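Local coordinates for protein prephenate dehydrogenase (Aquifex aeolicus, PDB 2G5C) that probably catalyses the NAD(+)-dependent oxidative decarboxylation of prephenate to 3-(4-hydroxyphenyl)pyruvate, a step of L-tyrosine biosynthesis, at residues D33-P36 with E37-S40. Sequence-based numbering, arbitrary orientation.
With NAD (nicotinamide-adenine-dinucleotide), chain E.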
loop_
_atom_site.group_PDB
_atom_site.type_symbol
_atom_site.label_atom_id
_atom_site.label_comp_id
_atom_site.label_asym_id
_atom_site.label_seq_id
_atom_site.Cartn_x
_atom_site.Cartn_y
_atom_site.Cartn_z
ATOM N N ASP A 33 24.908 -23.353 -5.457
ATOM C CA ASP A 33 23.474 -23.296 -5.666
ATOM C C ASP A 33 23.017 -24.677 -6.115
ATOM O O ASP A 33 23.765 -25.390 -6.784
ATOM C CB ASP A 33 23.162 -22.261 -6.750
ATOM C CG ASP A 33 21.726 -21.787 -6.709
ATOM O OD1 ASP A 33 20.812 -22.603 -6.954
ATOM O OD2 ASP A 33 21.516 -20.587 -6.426
ATOM N N ILE A 34 21.802 -25.062 -5.738
ATOM C CA ILE A 34 21.275 -26.362 -6.130
ATOM C C ILE A 34 20.826 -26.347 -7.582
ATOM O O ILE A 34 20.569 -27.396 -8.165
ATOM C CB ILE A 34 20.059 -26.773 -5.276
ATOM C CG1 ILE A 34 18.992 -25.674 -5.334
ATOM C CG2 ILE A 34 20.500 -27.075 -3.862
ATOM C CD1 ILE A 34 17.662 -26.072 -4.731
ATOM N N ASN A 35 20.722 -25.155 -8.160
ATOM C CA ASN A 35 20.284 -25.021 -9.543
ATOM C C ASN A 35 21.446 -24.795 -10.502
ATOM O O ASN A 35 22.154 -23.791 -10.412
ATOM C CB ASN A 35 19.287 -23.869 -9.669
ATOM C CG ASN A 35 18.930 -23.560 -11.111
ATOM O OD1 ASN A 35 18.408 -24.408 -11.830
ATOM N ND2 ASN A 35 19.216 -22.340 -11.540
ATOM N N PRO A 36 21.651 -25.731 -11.441
ATOM C CA PRO A 36 22.725 -25.659 -12.439
ATOM C C PRO A 36 22.724 -24.330 -13.195
ATOM O O PRO A 36 23.768 -23.698 -13.374
ATOM C CB PRO A 36 22.415 -26.839 -13.358
ATOM C CG PRO A 36 21.767 -27.821 -12.433
ATOM C CD PRO A 36 20.840 -26.947 -11.633
ATOM N N GLU A 37 21.538 -23.921 -13.633
ATOM C CA GLU A 37 21.353 -22.682 -14.377
ATOM C C GLU A 37 21.816 -21.432 -13.636
ATOM O O GLU A 37 22.328 -20.493 -14.252
ATOM C CB GLU A 37 19.880 -22.523 -14.759
ATOM C CG GLU A 37 19.527 -23.058 -16.132
ATOM C CD GLU A 37 20.178 -22.256 -17.246
ATOM O OE1 GLU A 37 20.058 -21.011 -17.228
ATOM O OE2 GLU A 37 20.802 -22.870 -18.139
ATOM N N SER A 38 21.625 -21.410 -12.320
ATOM C CA SER A 38 22.033 -20.264 -11.514
ATOM C C SER A 38 23.539 -20.063 -11.638
ATOM O O SER A 38 24.021 -18.944 -11.843
ATOM C CB SER A 38 21.662 -20.488 -10.046
ATOM O OG SER A 38 20.273 -20.730 -9.897
ATOM N N ILE A 39 24.278 -21.161 -11.515
ATOM C CA ILE A 39 25.734 -21.125 -11.612
ATOM C C ILE A 39 26.188 -20.700 -13.012
ATOM O O ILE A 39 26.921 -19.720 -13.170
ATOM C CB ILE A 39 26.337 -22.514 -11.300
ATOM C CG1 ILE A 39 25.834 -23.009 -9.938
ATOM C CG2 ILE A 39 27.861 -22.445 -11.340
ATOM C CD1 ILE A 39 26.161 -22.090 -8.773
ATOM N N SER A 40 25.744 -21.442 -14.022
ATOM C CA SER A 40 26.105 -21.170 -15.410
ATOM C C SER A 40 25.889 -19.713 -15.813
ATOM O O SER A 40 26.800 -19.059 -16.325
ATOM C CB SER A 40 25.305 -22.080 -16.342
ATOM O OG SER A 40 23.913 -21.893 -16.158
HETATM P PA NAD E . 16.091 -15.970 -5.308
HETATM O O1A NAD E . 16.379 -14.952 -6.331
HETATM O O2A NAD E . 14.921 -16.888 -5.590
HETATM O O5B NAD E . 17.440 -16.789 -5.096
HETATM C C5B NAD E . 17.478 -17.846 -4.182
HETATM C C4B NAD E . 18.527 -18.847 -4.631
HETATM O O4B NAD E . 18.467 -19.881 -3.684
HETATM C C3B NAD E . 18.201 -19.503 -5.993
HETATM O O3B NAD E . 19.221 -19.277 -6.958
HETATM C C2B NAD E . 17.988 -20.973 -5.624
HETATM O O2B NAD E . 18.323 -21.918 -6.619
HETATM C C1B NAD E . 18.830 -21.041 -4.372
HETATM N N9A NAD E . 18.645 -22.167 -3.439
HETATM C C8A NAD E . 17.484 -22.756 -2.998
HETATM N N7A NAD E . 17.800 -23.749 -2.150
HETATM C C5A NAD E . 19.146 -23.808 -2.036
HETATM C C6A NAD E . 20.037 -24.616 -1.313
HETATM N N6A NAD E . 19.595 -25.577 -0.522
HETATM N N1A NAD E . 21.412 -24.404 -1.428
HETATM C C2A NAD E . 21.908 -23.396 -2.256
HETATM N N3A NAD E . 21.035 -22.592 -2.975
HETATM C C4A NAD E . 19.683 -22.807 -2.856
HETATM O O3 NAD E . 15.843 -15.291 -3.840
HETATM P PN NAD E . 16.415 -13.874 -3.345
HETATM O O1N NAD E . 17.745 -13.670 -3.951
HETATM O O2N NAD E . 15.388 -12.840 -3.646
HETATM O O5D NAD E . 16.541 -13.937 -1.737
HETATM C C5D NAD E . 17.437 -14.827 -1.100
HETATM C C4D NAD E . 17.482 -14.634 0.432
HETATM O O4D NAD E . 17.556 -13.252 0.742
HETATM C C3D NAD E . 16.325 -15.192 1.273
HETATM O O3D NAD E . 16.874 -15.949 2.355
HETATM C C2D NAD E . 15.552 -13.984 1.779
HETATM O O2D NAD E . 14.995 -14.181 3.075
HETATM C C1D NAD E . 16.596 -12.871 1.707
HETATM N N1N NAD E . 16.100 -11.504 1.356
HETATM C C2N NAD E . 15.334 -11.355 0.202
HETATM C C3N NAD E . 14.853 -10.089 -0.156
HETATM C C7N NAD E . 14.030 -9.946 -1.403
HETATM O O7N NAD E . 13.576 -8.697 -1.725
HETATM N N7N NAD E . 13.727 -10.957 -2.198
HETATM C C4N NAD E . 15.160 -8.974 0.672
HETATM C C5N NAD E . 15.939 -9.138 1.841
HETATM C C6N NAD E . 16.406 -10.420 2.174
#
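Asp33 and Ile39 meet through carbon: CB of Asp33 packs 3.6 Å from CD1 of Ile39, a buried branched side chain on the first turn of the helix. Beyond CB, the chain turns from greasy to polar. CG stands anti to the backbone N (chi1 -160°), which carries the carboxylate away from Ile39 to the adenosine ribose of NAD. There each oxygen takes one hydroxyl: Asp33 OD1 accepts from NAD O2B at 2.6 Å, and Asp33 OD2 from NAD O3B at 2.7 Å. A short acidic side chain suits this place because its two oxygens can match the paired hydroxyls of the ribose. Each oxygen also has a second, backbone donor. Asn35 N reaches the anti lone pair of Asp33 OD1 at 2.8 Å, closing an Asx turn, while Val9 N binds OD2, so four hydrogen bonds, two to each oxygen, fix the rotation of the carboxylate. With an alanine here, both ribose hydroxyls would probably lose their carboxylate acceptor, and Asn35 N the bond that closes the turn. Ser38, small enough to fit beside the sugar, adds a weak hydrogen bond from OG to NAD O3B at 3.4 Å. Ile34 lays its aliphatic branches against the adenine, with CD1 3.5 Å from NAD N7A. Asn35 is the N-cap residue, and Pro36, whose nitrogen carries no hydrogen and so needs no acceptor in the first turn, starts the helix; its O receives Ser40 N at 3.1 Å in a nearly straight bond (175°). As in other NAD-binding Rossmann folds, the acidic residue follows the second strand, 28-32, alongside the glycine-rich turn after strand 3-7, and the loop leads directly into helix 36-44.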